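Local structure of galactan 1,3-beta-galactosidase (Phanerochaete chrysosporium, 7BYX) at residues T185-G190 against I201-S206; I17-A22 against S268-Y273; A356-N361 against V392-V397. The protein is a glycoside hydrolase of family 43, probably cleaving the beta-1,3-linked galactan main chain of arabinogalactans, and carries a carbohydrate-binding module that binds galactose and calcium. The protein carries 1 engineered substitution. All blocks are in the same frame, centred on the assembly; numbering follows the deposited sequence.

Interaction 1 of 3, residues T185-G190 against I201-S206. Engineered in segment 185-190: A187 (natural residue Glu).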
ATOM      1  N   THR A 185     -14.908  -6.669 -12.400  1.00 25.73           N
ATOM      2  CA  THR A 185     -14.606  -5.307 -11.930  1.00 27.66           C
ATOM      3  C   THR A 185     -13.401  -5.273 -10.993  1.00 26.72           C
ATOM      4  O   THR A 185     -13.471  -4.803  -9.856  1.00 27.18           O
ATOM      5  CB  THR A 185     -15.819  -4.641 -11.259  1.00 35.58           C
ATOM      6  OG1 THR A 185     -16.131  -5.298 -10.020  1.00 39.86           O
ATOM      7  CG2 THR A 185     -17.038  -4.654 -12.183  1.00 30.22           C
ATOM      8  N   LEU A 186     -12.269  -5.754 -11.508  1.00 24.77           N
ATOM      9  CA  LEU A 186     -11.029  -5.789 -10.748  1.00 23.21           C
ATOM     10  C   LEU A 186     -10.145  -4.593 -11.076  1.00 25.81           C
ATOM     11  O   LEU A 186     -10.131  -4.092 -12.204  1.00 23.74           O
ATOM     12  CB  LEU A 186     -10.266  -7.084 -11.022  1.00 25.01           C
ATOM     13  CG  LEU A 186     -11.010  -8.299 -10.479  1.00 28.98           C
ATOM     14  CD1 LEU A 186     -10.183  -9.553 -10.723  1.00 29.84           C
ATOM     15  CD2 LEU A 186     -11.306  -8.084  -8.993  1.00 19.49           C
ATOM     16  N   ALA A 187      -9.385  -4.149 -10.078  1.00 22.71           N
ATOM     17  CA  ALA A 187      -8.413  -3.072 -10.248  1.00 27.02           C
ATOM     18  C   ALA A 187      -7.135  -3.450  -9.509  1.00 23.92           C
ATOM     19  O   ALA A 187      -7.048  -4.507  -8.873  1.00 26.23           O
ATOM     20  CB  ALA A 187      -8.964  -1.734  -9.747  1.00 20.97           C
ATOM     21  N   ALA A 188      -6.130  -2.588  -9.625  1.00 23.53           N
ATOM     22  CA  ALA A 188      -4.859  -2.680  -8.912  1.00 24.15           C
ATOM     23  C   ALA A 188      -4.273  -4.105  -8.891  1.00 21.42           C
ATOM     24  O   ALA A 188      -3.970  -4.629  -7.821  1.00 21.57           O
ATOM     25  CB  ALA A 188      -5.013  -2.143  -7.491  1.00 25.66           C
ATOM     26  N   PRO A 189      -4.088  -4.730 -10.057  1.00 22.96           N
ATOM     27  CA  PRO A 189      -3.641  -6.132 -10.067  1.00 20.97           C
ATOM     28  C   PRO A 189      -2.163  -6.308  -9.755  1.00 19.21           C
ATOM     29  O   PRO A 189      -1.345  -5.399  -9.891  1.00 22.18           O
ATOM     30  CB  PRO A 189      -3.930  -6.587 -11.501  1.00 17.91           C
ATOM     31  CG  PRO A 189      -3.851  -5.336 -12.302  1.00 21.15           C
ATOM     32  CD  PRO A 189      -4.342  -4.228 -11.423  1.00 19.44           C
ATOM     33  N   GLY A 190      -1.836  -7.530  -9.356  1.00 17.90           N
ATOM     34  CA  GLY A 190      -0.465  -7.999  -9.281  1.00 20.97           C
ATOM     35  C   GLY A 190      -0.511  -9.509  -9.279  1.00 23.52           C
ATOM     36  O   GLY A 190      -1.518 -10.108  -8.886  1.00 20.33           O
ATOM     37  N   ILE A 201      -3.421 -11.015  -7.151  1.00 17.61           N
ATOM     38  CA  ILE A 201      -3.924 -10.110  -6.119  1.00 18.54           C
ATOM     39  C   ILE A 201      -4.542  -8.893  -6.805  1.00 17.84           C
ATOM     40  O   ILE A 201      -3.907  -8.268  -7.654  1.00 17.68           O
ATOM     41  CB  ILE A 201      -2.792  -9.662  -5.173  1.00 19.01           C
ATOM     42  CG1 ILE A 201      -1.959 -10.847  -4.708  1.00 19.48           C
ATOM     43  CG2 ILE A 201      -3.355  -8.898  -3.976  1.00 17.52           C
ATOM     44  CD1 ILE A 201      -2.753 -11.878  -3.987  1.00 18.13           C
ATOM     45  N   ALA A 202      -5.762  -8.527  -6.422  1.00 18.20           N
ATOM     46  CA  ALA A 202      -6.394  -7.368  -7.031  1.00 19.47           C
ATOM     47  C   ALA A 202      -7.398  -6.769  -6.061  1.00 20.57           C
ATOM     48  O   ALA A 202      -7.886  -7.441  -5.152  1.00 21.08           O
ATOM     49  CB  ALA A 202      -7.080  -7.747  -8.363  1.00 19.09           C
ATOM     50  N   SER A 203      -7.699  -5.491  -6.265  1.00 22.38           N
ATOM     51  CA  SER A 203      -8.830  -4.835  -5.627  1.00 22.81           C
ATOM     52  C   SER A 203     -10.057  -4.894  -6.525  1.00 21.52           C
ATOM     53  O   SER A 203     -10.000  -5.292  -7.688  1.00 21.23           O
ATOM     54  CB  SER A 203      -8.477  -3.377  -5.280  1.00 20.10           C
ATOM     55  OG  SER A 203      -8.842  -2.508  -6.320  1.00 22.11           O
ATOM     56  N   HIS A 204     -11.190  -4.512  -5.965  1.00 21.04           N
ATOM     57  CA  HIS A 204     -12.333  -4.123  -6.768  1.00 21.19           C
ATOM     58  C   HIS A 204     -12.278  -2.614  -7.029  1.00 24.57           C
ATOM     59  O   HIS A 204     -11.359  -1.911  -6.597  1.00 24.59           O
ATOM     60  CB  HIS A 204     -13.624  -4.552  -6.073  1.00 22.81           C
ATOM     61  CG  HIS A 204     -13.978  -5.980  -6.319  1.00 23.48           C
ATOM     62  ND1 HIS A 204     -13.921  -6.943  -5.334  1.00 26.88           N
ATOM     63  CD2 HIS A 204     -14.344  -6.622  -7.455  1.00 26.49           C
ATOM     64  CE1 HIS A 204     -14.275  -8.111  -5.842  1.00 28.52           C
ATOM     65  NE2 HIS A 204     -14.535  -7.946  -7.128  1.00 29.85           N
ATOM     66  N   THR A 205     -13.279  -2.097  -7.724  1.00 23.31           N
ATOM     67  CA  THR A 205     -13.298  -0.698  -8.135  1.00 29.65           C
ATOM     68  C   THR A 205     -14.239   0.074  -7.221  1.00 28.59           C
ATOM     69  O   THR A 205     -15.450  -0.148  -7.245  1.00 31.34           O
ATOM     70  CB  THR A 205     -13.738  -0.562  -9.592  1.00 32.63           C
ATOM     71  OG1 THR A 205     -15.050  -1.126  -9.747  1.00 36.25           O
ATOM     72  CG2 THR A 205     -12.779  -1.290 -10.500  1.00 24.23           C
ATOM     73  N   SER A 206     -13.686   0.998  -6.428  1.00 29.00           N
ATOM     74  CA  SER A 206     -14.517   1.846  -5.577  1.00 31.02           C
ATOM     75  C   SER A 206     -13.874   3.225  -5.406  1.00 33.12           C
ATOM     76  O   SER A 206     -13.935   3.823  -4.326  1.00 32.46           O
ATOM     77  CB  SER A 206     -14.764   1.196  -4.212  1.00 29.38           C
ATOM     78  OG  SER A 206     -13.531   0.883  -3.559  1.00 29.67           O
TER
HETATM   79  O   HOH W   1     -16.528  -3.398  -7.894  1.00 38.54           O
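L186 lays its CD2 methyl over one face of the imidazole of H204, 4.0 Å from the ring centroid, a CH-pi contact that suits a branched aliphatic chain beside a flat ring. At the rim of the same ring, near its plane, H204 CD2 comes 3.1 Å from the carbonyl oxygen of T185. H204 CG lies beside its backbone N (chi1 -83°), which brings the ring to both residues. Water 1 joins the hydroxyls of T185 and T205. Backbone bonds carry the rest: A187 N gives a nearly straight bond (168°) of 2.7 Å to S203 O, S203 N returns one to A187 O, and G190 and I201 exchange two more. Between the two pairs the register slips by one residue, a beta bulge at the corner where the chain turns at A188. A187, engineered from glutamate, sets its CB 3.5 Å from S203 OG. That hydroxyl bonds to H204 O at 2.6 Å and also meets Q242 NE2, while D137 OD2 receives A188 N. Q242 and D137 are galactose-binding residues, so the bulged strand pair probably forms part of the wall of the sugar site, and those two bonds are consistent with its positioning both side chains.

Interaction 2 of 3, residues I17-A22 against S268-Y273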
ATOM      1  N   ILE A  17       9.047   9.999   1.054  1.00 26.62           N
ATOM      2  CA  ILE A  17       9.095   9.151  -0.136  1.00 23.96           C
ATOM      3  C   ILE A  17       7.855   9.396  -0.984  1.00 21.37           C
ATOM      4  O   ILE A  17       6.729   9.399  -0.477  1.00 19.53           O
ATOM      5  CB  ILE A  17       9.237   7.672   0.256  1.00 22.66           C
ATOM      6  CG1 ILE A  17      10.609   7.450   0.877  1.00 21.72           C
ATOM      7  CG2 ILE A  17       9.074   6.763  -0.962  1.00 19.32           C
ATOM      8  CD1 ILE A  17      10.820   6.093   1.413  1.00 24.26           C
ATOM      9  N   GLN A  18       8.059   9.635  -2.279  1.00 18.42           N
ATOM     10  CA  GLN A  18       6.981   9.908  -3.234  1.00 19.61           C
ATOM     11  C   GLN A  18       7.006   8.845  -4.334  1.00 25.61           C
ATOM     12  O   GLN A  18       7.527   9.083  -5.430  1.00 27.65           O
ATOM     13  CB  GLN A  18       7.149  11.328  -3.807  1.00 24.93           C
ATOM     14  CG  GLN A  18       6.890  12.441  -2.803  1.00 18.20           C
ATOM     15  CD  GLN A  18       5.401  12.538  -2.434  1.00 27.36           C
ATOM     16  OE1 GLN A  18       4.524  12.032  -3.156  1.00 26.12           O
ATOM     17  NE2 GLN A  18       5.117  13.151  -1.298  1.00 23.64           N
ATOM     18  N   ALA A  19       6.432   7.673  -4.050  1.00 21.82           N
ATOM     19  CA  ALA A  19       6.512   6.530  -4.958  1.00 20.80           C
ATOM     20  C   ALA A  19       5.235   5.694  -4.881  1.00 22.26           C
ATOM     21  O   ALA A  19       5.274   4.483  -4.640  1.00 23.50           O
ATOM     22  CB  ALA A  19       7.747   5.684  -4.648  1.00 19.30           C
ATOM     23  N   HIS A  20       4.091   6.352  -5.101  1.00 21.02           N
ATOM     24  CA  HIS A  20       2.779   5.730  -5.023  1.00 19.43           C
ATOM     25  C   HIS A  20       2.540   4.894  -6.275  1.00 22.04           C
ATOM     26  O   HIS A  20       3.131   5.147  -7.326  1.00 26.44           O
ATOM     27  CB  HIS A  20       1.693   6.796  -4.840  1.00 15.77           C
ATOM     28  CG  HIS A  20       2.067   7.871  -3.864  1.00 24.20           C
ATOM     29  ND1 HIS A  20       1.841   7.763  -2.506  1.00 23.42           N
ATOM     30  CD2 HIS A  20       2.679   9.067  -4.047  1.00 22.08           C
ATOM     31  CE1 HIS A  20       2.291   8.847  -1.898  1.00 25.01           C
ATOM     32  NE2 HIS A  20       2.810   9.651  -2.810  1.00 25.40           N
ATOM     33  N   GLY A  21       1.675   3.881  -6.153  1.00 17.83           N
ATOM     34  CA  GLY A  21       1.436   2.933  -7.234  1.00 18.60           C
ATOM     35  C   GLY A  21       2.674   2.103  -7.545  1.00 22.00           C
ATOM     36  O   GLY A  21       3.064   1.947  -8.710  1.00 23.04           O
ATOM     37  N   ALA A  22       3.279   1.547  -6.496  1.00 20.03           N
ATOM     38  CA  ALA A  22       4.659   1.061  -6.531  1.00 19.13           C
ATOM     39  C   ALA A  22       4.933   0.052  -7.646  1.00 20.70           C
ATOM     40  O   ALA A  22       4.096  -0.803  -7.958  1.00 18.96           O
ATOM     41  CB  ALA A  22       5.002   0.418  -5.184  1.00 23.24           C
ATOM     42  N   SER A 268      -0.530  10.369   0.994  1.00 20.71           N
ATOM     43  CA  SER A 268      -0.938   8.972   0.955  1.00 22.14           C
ATOM     44  C   SER A 268       0.194   8.089   1.451  1.00 24.58           C
ATOM     45  O   SER A 268       1.359   8.269   1.066  1.00 26.00           O
ATOM     46  CB  SER A 268      -1.355   8.568  -0.458  1.00 23.09           C
ATOM     47  OG  SER A 268      -2.380   9.424  -0.924  1.00 25.89           O
ATOM     48  N   ARG A 269      -0.148   7.161   2.338  1.00 22.91           N
ATOM     49  CA  ARG A 269       0.827   6.347   3.047  1.00 20.40           C
ATOM     50  C   ARG A 269       1.035   4.999   2.357  1.00 21.02           C
ATOM     51  O   ARG A 269       0.244   4.573   1.518  1.00 20.89           O
ATOM     52  CB  ARG A 269       0.383   6.132   4.497  1.00 20.99           C
ATOM     53  CG  ARG A 269       0.168   7.434   5.255  1.00 25.36           C
ATOM     54  CD  ARG A 269       1.450   8.254   5.321  1.00 23.03           C
ATOM     55  NE  ARG A 269       1.298   9.399   6.204  1.00 28.72           N
ATOM     56  CZ  ARG A 269       1.877  10.584   6.011  1.00 34.36           C
ATOM     57  NH1 ARG A 269       2.672  10.798   4.959  1.00 28.74           N
ATOM     58  NH2 ARG A 269       1.665  11.562   6.883  1.00 38.78           N
ATOM     59  N   TYR A 270       2.140   4.352   2.712  1.00 19.73           N
ATOM     60  CA  TYR A 270       2.530   3.052   2.194  1.00 19.49           C
ATOM     61  C   TYR A 270       2.223   1.987   3.241  1.00 24.80           C
ATOM     62  O   TYR A 270       2.611   2.120   4.409  1.00 21.32           O
ATOM     63  CB  TYR A 270       4.020   3.035   1.838  1.00 18.20           C
ATOM     64  CG  TYR A 270       4.346   4.178   0.943  1.00 22.32           C
ATOM     65  CD1 TYR A 270       3.857   4.207  -0.369  1.00 23.60           C
ATOM     66  CD2 TYR A 270       5.078   5.266   1.408  1.00 20.72           C
ATOM     67  CE1 TYR A 270       4.103   5.288  -1.205  1.00 19.93           C
ATOM     68  CE2 TYR A 270       5.343   6.358   0.576  1.00 17.29           C
ATOM     69  CZ  TYR A 270       4.859   6.359  -0.723  1.00 21.09           C
ATOM     70  OH  TYR A 270       5.109   7.423  -1.545  1.00 19.27           O
ATOM     71  N   ILE A 271       1.517   0.944   2.814  1.00 21.02           N
ATOM     72  CA  ILE A 271       1.070  -0.136   3.677  1.00 18.94           C
ATOM     73  C   ILE A 271       1.743  -1.408   3.175  1.00 19.57           C
ATOM     74  O   ILE A 271       1.297  -2.010   2.196  1.00 19.58           O
ATOM     75  CB  ILE A 271      -0.453  -0.272   3.659  1.00 23.43           C
ATOM     76  CG1 ILE A 271      -1.123   1.105   3.884  1.00 22.83           C
ATOM     77  CG2 ILE A 271      -0.896  -1.328   4.646  1.00 17.81           C
ATOM     78  CD1 ILE A 271      -0.701   1.816   5.170  1.00 17.95           C
ATOM     79  N   TRP A 272       2.825  -1.816   3.826  1.00 20.81           N
ATOM     80  CA  TRP A 272       3.550  -3.027   3.468  1.00 18.40           C
ATOM     81  C   TRP A 272       3.386  -4.057   4.572  1.00 18.29           C
ATOM     82  O   TRP A 272       3.648  -3.765   5.744  1.00 16.96           O
ATOM     83  CB  TRP A 272       5.039  -2.756   3.250  1.00 13.18           C
ATOM     84  CG  TRP A 272       5.380  -1.913   2.069  1.00 17.76           C
ATOM     85  CD1 TRP A 272       4.525  -1.146   1.307  1.00 17.74           C
ATOM     86  CD2 TRP A 272       6.689  -1.736   1.508  1.00 12.23           C
ATOM     87  NE1 TRP A 272       5.234  -0.516   0.309  1.00 16.33           N
ATOM     88  CE2 TRP A 272       6.561  -0.854   0.420  1.00 13.98           C
ATOM     89  CE3 TRP A 272       7.965  -2.224   1.844  1.00 17.92           C
ATOM     90  CZ2 TRP A 272       7.660  -0.455  -0.351  1.00 14.84           C
ATOM     91  CZ3 TRP A 272       9.053  -1.828   1.085  1.00 19.14           C
ATOM     92  CH2 TRP A 272       8.894  -0.961  -0.007  1.00 15.23           C
ATOM     93  N   TYR A 273       2.983  -5.261   4.190  1.00 15.13           N
ATOM     94  CA  TYR A 273       2.821  -6.367   5.114  1.00 19.26           C
ATOM     95  C   TYR A 273       3.377  -7.623   4.474  1.00 22.41           C
ATOM     96  O   TYR A 273       3.302  -7.782   3.246  1.00 18.59           O
ATOM     97  CB  TYR A 273       1.343  -6.623   5.465  1.00 19.92           C
ATOM     98  CG  TYR A 273       0.672  -5.530   6.254  1.00 20.09           C
ATOM     99  CD1 TYR A 273       1.228  -5.053   7.437  1.00 18.00           C
ATOM    100  CD2 TYR A 273      -0.520  -4.977   5.807  1.00 16.93           C
ATOM    101  CE1 TYR A 273       0.603  -4.048   8.161  1.00 21.27           C
ATOM    102  CE2 TYR A 273      -1.153  -3.994   6.506  1.00 20.97           C
ATOM    103  CZ  TYR A 273      -0.586  -3.511   7.677  1.00 25.88           C
ATOM    104  OH  TYR A 273      -1.236  -2.513   8.355  1.00 21.16           O
TER
HETATM  105  O   HOH W   2       0.787   5.664  -1.108  1.00 19.08           O
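The phenol oxygen of Y270 is gripped by two backbone groups of the 17-22 loop. It donates to I17 O at 2.8 Å and accepts from A19 N, also at 2.8 Å, along an almost straight N-H line (176°). A tyrosine suits this place because one hydroxyl can serve a carbonyl and an amide two residues apart, while its long ring spans the gap between strand and loop. The donor stands well above the plane of the I17 carbonyl, although I17 O itself lies at the edge of the phenol ring. Beside it, I17 CG2 packs against Y270 CE2 at 4.1 Å.

A chi1 of -42° turns the imidazole of H20 toward strand 269-276 and under the hydroxyl, which sits over one ring face, offset toward the rim. The two rings are near parallel, their planes 25° apart, but are slid so far past each other that they barely overlap. Polar partners at its edge hold the imidazole: NE2 donates to Q18 OE1 at 3.0 Å, and ND1 shares a 2.7 Å bond with water 2, which donates in turn to R269 O. H20 CE1 points at S268 O, 3.2 Å away.

Q18 OE1 also receives K38 N. The loop leads into strand 22-27 of the first propeller sheet, and side chains, with no strand ladder between the segments, tie it to the last sheet, where strand 252-259, next to strand 269-276, supplies D258 against both H20 and Y270.

Interaction 3 of 3, residues A356-N361 against V392-V397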
ATOM      1  N   ALA A 356       1.273   1.385  18.254  1.00 18.50           N
ATOM      2  CA  ALA A 356       0.144   1.232  17.359  1.00 21.31           C
ATOM      3  C   ALA A 356      -1.149   1.548  18.110  1.00 21.11           C
ATOM      4  O   ALA A 356      -1.389   1.032  19.203  1.00 20.76           O
ATOM      5  CB  ALA A 356       0.122  -0.178  16.767  1.00 19.98           C
ATOM      6  N   LEU A 357      -1.964   2.415  17.524  1.00 23.58           N
ATOM      7  CA  LEU A 357      -3.257   2.815  18.079  1.00 19.88           C
ATOM      8  C   LEU A 357      -4.338   2.041  17.335  1.00 15.65           C
ATOM      9  O   LEU A 357      -4.528   2.243  16.138  1.00 18.71           O
ATOM     10  CB  LEU A 357      -3.463   4.324  17.917  1.00 20.25           C
ATOM     11  CG  LEU A 357      -2.934   5.315  18.967  1.00 25.22           C
ATOM     12  CD1 LEU A 357      -1.595   4.866  19.536  1.00 25.46           C
ATOM     13  CD2 LEU A 357      -2.869   6.775  18.458  1.00 18.04           C
ATOM     14  N   TYR A 358      -5.024   1.144  18.037  1.00 20.27           N
ATOM     15  CA  TYR A 358      -6.130   0.366  17.488  1.00 18.96           C
ATOM     16  C   TYR A 358      -7.446   1.089  17.783  1.00 20.40           C
ATOM     17  O   TYR A 358      -7.765   1.342  18.946  1.00 20.35           O
ATOM     18  CB  TYR A 358      -6.135  -1.050  18.078  1.00 19.97           C
ATOM     19  CG  TYR A 358      -5.089  -1.932  17.443  1.00 18.58           C
ATOM     20  CD1 TYR A 358      -3.737  -1.703  17.671  1.00 20.76           C
ATOM     21  CD2 TYR A 358      -5.446  -2.956  16.581  1.00 19.78           C
ATOM     22  CE1 TYR A 358      -2.775  -2.467  17.080  1.00 20.72           C
ATOM     23  CE2 TYR A 358      -4.488  -3.735  15.988  1.00 21.54           C
ATOM     24  CZ  TYR A 358      -3.148  -3.473  16.238  1.00 22.45           C
ATOM     25  OH  TYR A 358      -2.170  -4.217  15.653  1.00 19.86           O
ATOM     26  N   PHE A 359      -8.219   1.406  16.741  1.00 17.43           N
ATOM     27  CA  PHE A 359      -9.378   2.267  16.922  1.00 21.67           C
ATOM     28  C   PHE A 359     -10.462   1.904  15.919  1.00 21.31           C
ATOM     29  O   PHE A 359     -10.166   1.392  14.836  1.00 20.58           O
ATOM     30  CB  PHE A 359      -8.997   3.743  16.745  1.00 20.53           C
ATOM     31  CG  PHE A 359      -8.585   4.075  15.341  1.00 21.25           C
ATOM     32  CD1 PHE A 359      -9.537   4.442  14.387  1.00 20.10           C
ATOM     33  CD2 PHE A 359      -7.256   3.969  14.955  1.00 20.36           C
ATOM     34  CE1 PHE A 359      -9.162   4.726  13.087  1.00 19.37           C
ATOM     35  CE2 PHE A 359      -6.876   4.237  13.657  1.00 18.45           C
ATOM     36  CZ  PHE A 359      -7.828   4.619  12.723  1.00 22.67           C
ATOM     37  N   ALA A 360     -11.717   2.199  16.281  1.00 17.56           N
ATOM     38  CA  ALA A 360     -12.840   2.225  15.348  1.00 20.13           C
ATOM     39  C   ALA A 360     -13.294   3.662  15.079  1.00 23.07           C
ATOM     40  O   ALA A 360     -13.370   4.485  15.998  1.00 18.49           O
ATOM     41  CB  ALA A 360     -14.020   1.425  15.891  1.00 19.50           C
ATOM     42  N   ASN A 361     -13.618   3.955  13.817  1.00 21.14           N
ATOM     43  CA  ASN A 361     -14.137   5.263  13.401  1.00 18.91           C
ATOM     44  C   ASN A 361     -15.188   4.994  12.332  1.00 21.67           C
ATOM     45  O   ASN A 361     -14.847   4.808  11.163  1.00 25.00           O
ATOM     46  CB  ASN A 361     -13.034   6.181  12.866  1.00 21.89           C
ATOM     47  CG  ASN A 361     -13.582   7.441  12.169  1.00 23.92           C
ATOM     48  OD1 ASN A 361     -14.747   7.804  12.335  1.00 22.18           O
ATOM     49  ND2 ASN A 361     -12.729   8.107  11.384  1.00 22.22           N
ATOM     50  N   VAL A 392     -12.131  -2.278  13.550  1.00 20.19           N
ATOM     51  CA  VAL A 392     -10.915  -1.700  14.124  1.00 18.12           C
ATOM     52  C   VAL A 392      -9.761  -1.856  13.142  1.00 20.05           C
ATOM     53  O   VAL A 392      -9.572  -2.933  12.562  1.00 21.13           O
ATOM     54  CB  VAL A 392     -10.575  -2.363  15.477  1.00 16.40           C
ATOM     55  CG1 VAL A 392      -9.159  -2.011  15.944  1.00 16.13           C
ATOM     56  CG2 VAL A 392     -11.620  -1.990  16.529  1.00 15.97           C
ATOM     57  N   ILE A 393      -8.979  -0.782  12.974  1.00 17.33           N
ATOM     58  CA  ILE A 393      -7.693  -0.781  12.289  1.00 18.15           C
ATOM     59  C   ILE A 393      -6.685  -0.052  13.174  1.00 21.57           C
ATOM     60  O   ILE A 393      -7.046   0.518  14.199  1.00 20.02           O
ATOM     61  CB  ILE A 393      -7.777  -0.119  10.895  1.00 24.36           C
ATOM     62  CG1 ILE A 393      -8.131   1.375  11.036  1.00 19.21           C
ATOM     63  CG2 ILE A 393      -8.769  -0.900   9.992  1.00 19.20           C
ATOM     64  CD1 ILE A 393      -8.281   2.132   9.728  1.00 18.15           C
ATOM     65  N   SER A 394      -5.420  -0.037  12.757  1.00 21.60           N
ATOM     66  CA  SER A 394      -4.370   0.596  13.548  1.00 23.17           C
ATOM     67  C   SER A 394      -3.554   1.580  12.714  1.00 25.87           C
ATOM     68  O   SER A 394      -3.314   1.351  11.526  1.00 21.37           O
ATOM     69  CB  SER A 394      -3.420  -0.441  14.161  1.00 23.25           C
ATOM     70  OG  SER A 394      -2.698  -1.098  13.145  1.00 25.37           O
ATOM     71  N   VAL A 395      -3.142   2.674  13.354  1.00 19.93           N
ATOM     72  CA  VAL A 395      -2.180   3.635  12.818  1.00 21.29           C
ATOM     73  C   VAL A 395      -1.028   3.778  13.809  1.00 25.39           C
ATOM     74  O   VAL A 395      -1.242   3.692  15.027  1.00 19.66           O
ATOM     75  CB  VAL A 395      -2.832   4.998  12.542  1.00 20.16           C
ATOM     76  CG1 VAL A 395      -3.753   4.927  11.328  1.00 21.70           C
ATOM     77  CG2 VAL A 395      -3.580   5.497  13.765  1.00 18.44           C
ATOM     78  N   PRO A 396       0.200   3.990  13.347  1.00 21.40           N
ATOM     79  CA  PRO A 396       1.336   4.083  14.267  1.00 22.84           C
ATOM     80  C   PRO A 396       1.678   5.515  14.660  1.00 24.96           C
ATOM     81  O   PRO A 396       1.417   6.478  13.937  1.00 20.26           O
ATOM     82  CB  PRO A 396       2.472   3.475  13.436  1.00 22.80           C
ATOM     83  CG  PRO A 396       2.134   4.005  11.991  1.00 20.15           C
ATOM     84  CD  PRO A 396       0.615   4.068  11.929  1.00 17.35           C
ATOM     85  N   VAL A 397       2.290   5.641  15.834  1.00 20.75           N
ATOM     86  CA  VAL A 397       2.851   6.900  16.297  1.00 20.56           C
ATOM     87  C   VAL A 397       4.112   6.585  17.089  1.00 21.91           C
ATOM     88  O   VAL A 397       4.181   5.582  17.808  1.00 23.98           O
ATOM     89  CB  VAL A 397       1.835   7.721  17.128  1.00 26.30           C
ATOM     90  CG1 VAL A 397       1.414   6.976  18.369  1.00 20.57           C
ATOM     91  CG2 VAL A 397       2.397   9.116  17.478  1.00 19.69           C
TER
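Y358 lies with a ring face directly over S394: CB of the serine stands 3.6 Å from the ring centroid and only 10° off its normal, a CH-pi contact. Serine, with its short side chain, brings little bulk here, and its CB can lie close against the ring. The first torsion of Y358 leaves CG on the side of the backbone N, so that the ring folds across toward the neighbouring strand, and V392 CG1 meets its edge while lying 3.8 Å from Y358 CB. The polar ends of the pair converge on one acid, since Y358 OH and S394 OG each bond to a carboxylate oxygen of D288; K423 adds a cation-pi contact to the tyrosine ring.

These side chains decorate one surface of an antiparallel strand pair, 351-360 with 392-401, in a sheet of the family 35 carbohydrate-binding module, a beta sandwich. Strand 392-401 is one of the two edge strands of that sheet, and the short segments run 153° apart. L357 pairs with V395 and F359 with I393, two hydrogen bonds to each pair; F359 N to I393 O measures 2.9 Å.

On the opposite surface the side chains are apolar. F359 CG sits between its backbone N and carbonyl carbon (chi1 67°), which swings the benzene ring over toward the other strand. There its CZ meets I393 CG1 at 3.7 Å, while CE2 approaches V395 CG2 at 3.5 Å, the phenylalanine and valine side chains crossing at about a right angle. V395 CG1 lies at the ring's edge. Further along, L357 CD1 touches V397 CG1 at 3.9 Å. Leucine, valine and phenylalanine suit this surface because it faces the second sheet, where V369, V371 and V381 pack against L357, and V381 also touches V395 and V397.

In the fold
Interactions 1 and 2 belong to the catalytic part of the chain, whose successive antiparallel sheets are the blades of a GH43 beta-propeller; interaction 3 lies in the family 35 carbohydrate-binding module. Along the sequence, interaction 2 joins residues near the start to strand 269-276, and interaction 1 falls between those two ends; interaction 3 follows both. Interaction 2 thus links the loop leading into the first sheet to the last one, consistent with closure of the propeller, whereas interaction 1 stays within one sheet. Their centres are about 16 Å apart. The centre of interaction 3 is about 18 Å from that of interaction 2 and 25 Å from that of interaction 1, and none of the three touch.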